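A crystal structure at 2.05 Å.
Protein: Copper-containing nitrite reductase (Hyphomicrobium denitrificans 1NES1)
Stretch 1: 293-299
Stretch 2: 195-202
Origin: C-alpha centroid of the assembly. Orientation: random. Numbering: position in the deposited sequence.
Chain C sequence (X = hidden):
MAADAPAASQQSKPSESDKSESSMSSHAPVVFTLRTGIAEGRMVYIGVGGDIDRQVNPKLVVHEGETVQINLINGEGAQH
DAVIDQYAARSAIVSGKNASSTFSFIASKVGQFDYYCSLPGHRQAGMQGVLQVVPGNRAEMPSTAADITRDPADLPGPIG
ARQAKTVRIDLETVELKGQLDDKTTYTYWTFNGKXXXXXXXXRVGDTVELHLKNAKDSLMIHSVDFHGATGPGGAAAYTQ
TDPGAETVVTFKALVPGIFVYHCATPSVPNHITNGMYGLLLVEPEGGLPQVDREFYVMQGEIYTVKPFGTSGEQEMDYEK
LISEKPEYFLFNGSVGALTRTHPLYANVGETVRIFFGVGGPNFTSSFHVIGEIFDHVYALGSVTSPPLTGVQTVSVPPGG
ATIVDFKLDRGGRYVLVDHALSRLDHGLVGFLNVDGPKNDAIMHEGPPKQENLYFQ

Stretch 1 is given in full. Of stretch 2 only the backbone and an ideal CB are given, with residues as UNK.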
# COMPACT_ATOMS: atom_id res chain seq x y z
N ARG C 293 -12.63 -33.28 47.46
CA ARG C 293 -13.21 -32.11 46.74
C ARG C 293 -13.09 -32.27 45.22
O ARG C 293 -12.01 -32.69 44.72
CB ARG C 293 -12.56 -30.82 47.21
CG ARG C 293 -13.46 -29.62 46.99
CD ARG C 293 -12.75 -28.37 47.40
NE ARG C 293 -12.45 -28.34 48.82
CZ ARG C 293 -13.31 -28.03 49.78
NH1 ARG C 293 -12.91 -28.02 51.04
NH2 ARG C 293 -14.56 -27.73 49.49
N GLU C 294 -14.18 -31.90 44.54
CA GLU C 294 -14.31 -31.97 43.06
C GLU C 294 -14.44 -30.57 42.44
O GLU C 294 -15.05 -29.67 43.08
CB GLU C 294 -15.54 -32.79 42.73
CG GLU C 294 -15.47 -34.22 43.21
CD GLU C 294 -16.57 -35.06 42.61
OE1 GLU C 294 -17.76 -34.68 42.76
OE2 GLU C 294 -16.23 -36.07 41.94
N PHE C 295 -13.92 -30.42 41.22
CA PHE C 295 -13.93 -29.15 40.45
C PHE C 295 -14.25 -29.43 38.98
O PHE C 295 -13.85 -30.49 38.44
CB PHE C 295 -12.59 -28.45 40.57
CG PHE C 295 -12.28 -27.90 41.94
CD1 PHE C 295 -13.06 -26.90 42.48
CD2 PHE C 295 -11.21 -28.37 42.68
CE1 PHE C 295 -12.78 -26.37 43.73
CE2 PHE C 295 -10.92 -27.85 43.93
CZ PHE C 295 -11.70 -26.84 44.45
N TYR C 296 -14.91 -28.45 38.36
CA TYR C 296 -15.38 -28.41 36.95
C TYR C 296 -14.63 -27.29 36.21
O TYR C 296 -14.84 -26.11 36.51
CB TYR C 296 -16.88 -28.14 36.98
CG TYR C 296 -17.59 -28.15 35.65
CD1 TYR C 296 -17.04 -28.72 34.51
CD2 TYR C 296 -18.87 -27.66 35.58
CE1 TYR C 296 -17.76 -28.77 33.33
CE2 TYR C 296 -19.60 -27.71 34.41
CZ TYR C 296 -19.05 -28.26 33.28
OH TYR C 296 -19.79 -28.28 32.13
N VAL C 297 -13.74 -27.67 35.29
CA VAL C 297 -12.94 -26.71 34.47
C VAL C 297 -12.99 -27.13 32.99
O VAL C 297 -12.76 -28.32 32.69
CB VAL C 297 -11.50 -26.59 34.99
CG1 VAL C 297 -10.68 -25.67 34.09
CG2 VAL C 297 -11.46 -26.09 36.43
N MET C 298 -13.29 -26.17 32.10
CA MET C 298 -13.26 -26.38 30.64
C MET C 298 -12.50 -25.23 29.96
O MET C 298 -12.65 -24.06 30.39
CB MET C 298 -14.67 -26.51 30.07
CG MET C 298 -15.35 -27.79 30.47
SD MET C 298 -16.70 -28.27 29.36
CE MET C 298 -15.83 -29.22 28.12
N GLN C 299 -11.68 -25.57 28.96
CA GLN C 299 -10.84 -24.60 28.21
C GLN C 299 -11.48 -24.40 26.84
O GLN C 299 -11.91 -25.39 26.22
CB GLN C 299 -9.40 -25.11 28.09
CG GLN C 299 -8.53 -24.30 27.15
CD GLN C 299 -7.12 -24.83 27.16
OE1 GLN C 299 -6.60 -25.23 28.20
NE2 GLN C 299 -6.50 -24.83 25.98
N UNK C 195 -20.65 -20.60 31.00
CA UNK C 195 -19.61 -21.32 30.20
C UNK C 195 -18.59 -21.86 31.18
O UNK C 195 -17.99 -21.08 31.91
CB UNK C 195 -18.94 -20.41 29.17
N UNK C 196 -18.38 -23.20 31.25
CA UNK C 196 -19.17 -24.17 30.48
C UNK C 196 -20.61 -24.35 30.96
O UNK C 196 -20.96 -23.82 32.00
CB UNK C 196 -18.47 -25.53 30.52
N UNK C 197 -21.41 -25.09 30.20
CA UNK C 197 -22.80 -25.46 30.53
C UNK C 197 -22.87 -26.28 31.82
O UNK C 197 -21.85 -26.57 32.45
CB UNK C 197 -23.43 -26.25 29.38
N UNK C 198 -24.09 -26.64 32.29
CA UNK C 198 -24.24 -27.41 33.52
C UNK C 198 -23.43 -28.71 33.45
O UNK C 198 -23.37 -29.29 32.38
CB UNK C 198 -25.72 -27.72 33.78
N UNK C 199 -22.79 -29.09 34.56
CA UNK C 199 -22.16 -30.43 34.76
C UNK C 199 -23.28 -31.47 34.94
O UNK C 199 -24.02 -31.41 35.91
CB UNK C 199 -21.22 -30.43 35.97
N UNK C 200 -23.42 -32.37 33.97
CA UNK C 200 -24.44 -33.45 33.99
C UNK C 200 -23.78 -34.72 34.55
O UNK C 200 -22.68 -35.10 34.09
CB UNK C 200 -25.01 -33.71 32.59
N UNK C 201 -24.41 -35.31 35.56
CA UNK C 201 -23.88 -36.47 36.33
C UNK C 201 -24.99 -37.52 36.40
O UNK C 201 -26.05 -37.24 36.99
CB UNK C 201 -23.43 -36.06 37.73
N UNK C 202 -24.77 -38.64 35.74
CA UNK C 202 -25.67 -39.82 35.76
C UNK C 202 -24.84 -41.07 36.07
O UNK C 202 -23.59 -40.98 36.22
CB UNK C 202 -26.40 -39.98 34.43

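Stretch 1 is a strand. Glu 294, Tyr 296 and Met 298 direct their CA-to-CB bonds toward stretch 2, while Phe 295 and Val 297 direct theirs away. The touching parts run 138° apart. Stretch 1 reaches across with its side chains.

Position 195 has its CB sideways, and nothing of stretch 1 lies within 5.5 Å of it. The contact sets no preference here. The residue is Val 195.

Position 196 points toward stretch 1. Its ideal CB is 3.5 Å from Tyr 296 OH and 3.5 Å from Met 298 SD, which is tight. The peptide bond before it is cis, and phi is -72°. The cis bond favors proline strongly; otherwise a small apolar side chain would suit. The residue is Pro 196. Pro 196 CG lies over one face of the Tyr 296 ring, 3.8 Å from the ring centroid, a CH-pi contact. Pro 196 CB packs 3.5 Å from Met 298 SD.

Position 197 has its ideal CB sideways, 5.0 Å from Tyr 296 OH. Its phi/psi of -61/177 is open to most residues, so glycine is not required by the backbone. The residue is Gly 197, and Tyr 296 OH donates a hydrogen bond to Gly 197 O at 2.7 Å.

Position 198 points away. A phi of -55° permits proline, among many others. The residue is Pro 198.

Position 199 points toward stretch 1, with its ideal CB 3.5 Å from Tyr 296 CE2. An apolar side chain suits, either aliphatic or aromatic. The residue is Phe 199. Phe 199 CB lies over the ring face opposite Pro 196 CG, 3.9 Å from the Tyr 296 centroid. The tyrosine ring is thus held between the two. The Phe 199 ring turns its edge to the Tyr 296 face, with centroids 5.0 Å apart and planes at 84°.

Position 200 is sideways and reaches nothing in stretch 1. Several side chains would do. The residue is Leu 200.

Position 201 points toward stretch 1, but its ideal CB has nothing within 5.5 Å. The carboxylate of Glu 294 lies beyond, so a long basic side chain, lysine or arginine, would suit. The residue is Arg 201, extended with chi1 to chi3 all t. Arg 201 NH1 donates to Glu 294 OE1 at 2.6 Å and Arg 201 NH2 to Glu 294 OE2 at 2.9 Å, a two-pronged salt bridge.

Position 202 is out of reach, so stretch 1 sets no preference. The residue is Val 202.

Stretch 2, residues 195-202: VPGPFLRV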
# COMPACT_ATOMS: atom_id res chain seq x y z
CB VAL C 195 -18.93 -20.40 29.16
CG1 VAL C 195 -17.87 -21.13 28.35
CG2 VAL C 195 -19.95 -19.78 28.22
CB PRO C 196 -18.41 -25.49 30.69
CG PRO C 196 -17.77 -25.31 32.06
CD PRO C 196 -17.36 -23.85 32.07
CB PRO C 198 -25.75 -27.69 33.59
CG PRO C 198 -26.35 -26.51 32.85
CD PRO C 198 -25.39 -26.27 31.71
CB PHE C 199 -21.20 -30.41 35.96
CG PHE C 199 -20.32 -31.63 36.07
CD1 PHE C 199 -20.81 -32.82 36.59
CD2 PHE C 199 -18.99 -31.57 35.66
CE1 PHE C 199 -19.99 -33.93 36.69
CE2 PHE C 199 -18.18 -32.69 35.77
CZ PHE C 199 -18.67 -33.87 36.28
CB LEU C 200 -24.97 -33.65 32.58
CG LEU C 200 -25.48 -32.39 31.89
CD1 LEU C 200 -25.95 -32.71 30.48
CD2 LEU C 200 -26.60 -31.74 32.70
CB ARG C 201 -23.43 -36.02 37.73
CG ARG C 201 -22.45 -36.97 38.38
CD ARG C 201 -21.74 -36.31 39.55
NE ARG C 201 -20.62 -37.11 40.05
CZ ARG C 201 -19.58 -36.63 40.72
NH1 ARG C 201 -19.45 -35.34 40.96
NH2 ARG C 201 -18.64 -37.46 41.13
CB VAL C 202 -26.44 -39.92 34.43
CG1 VAL C 202 -27.29 -38.68 34.20
CG2 VAL C 202 -25.51 -40.20 33.24
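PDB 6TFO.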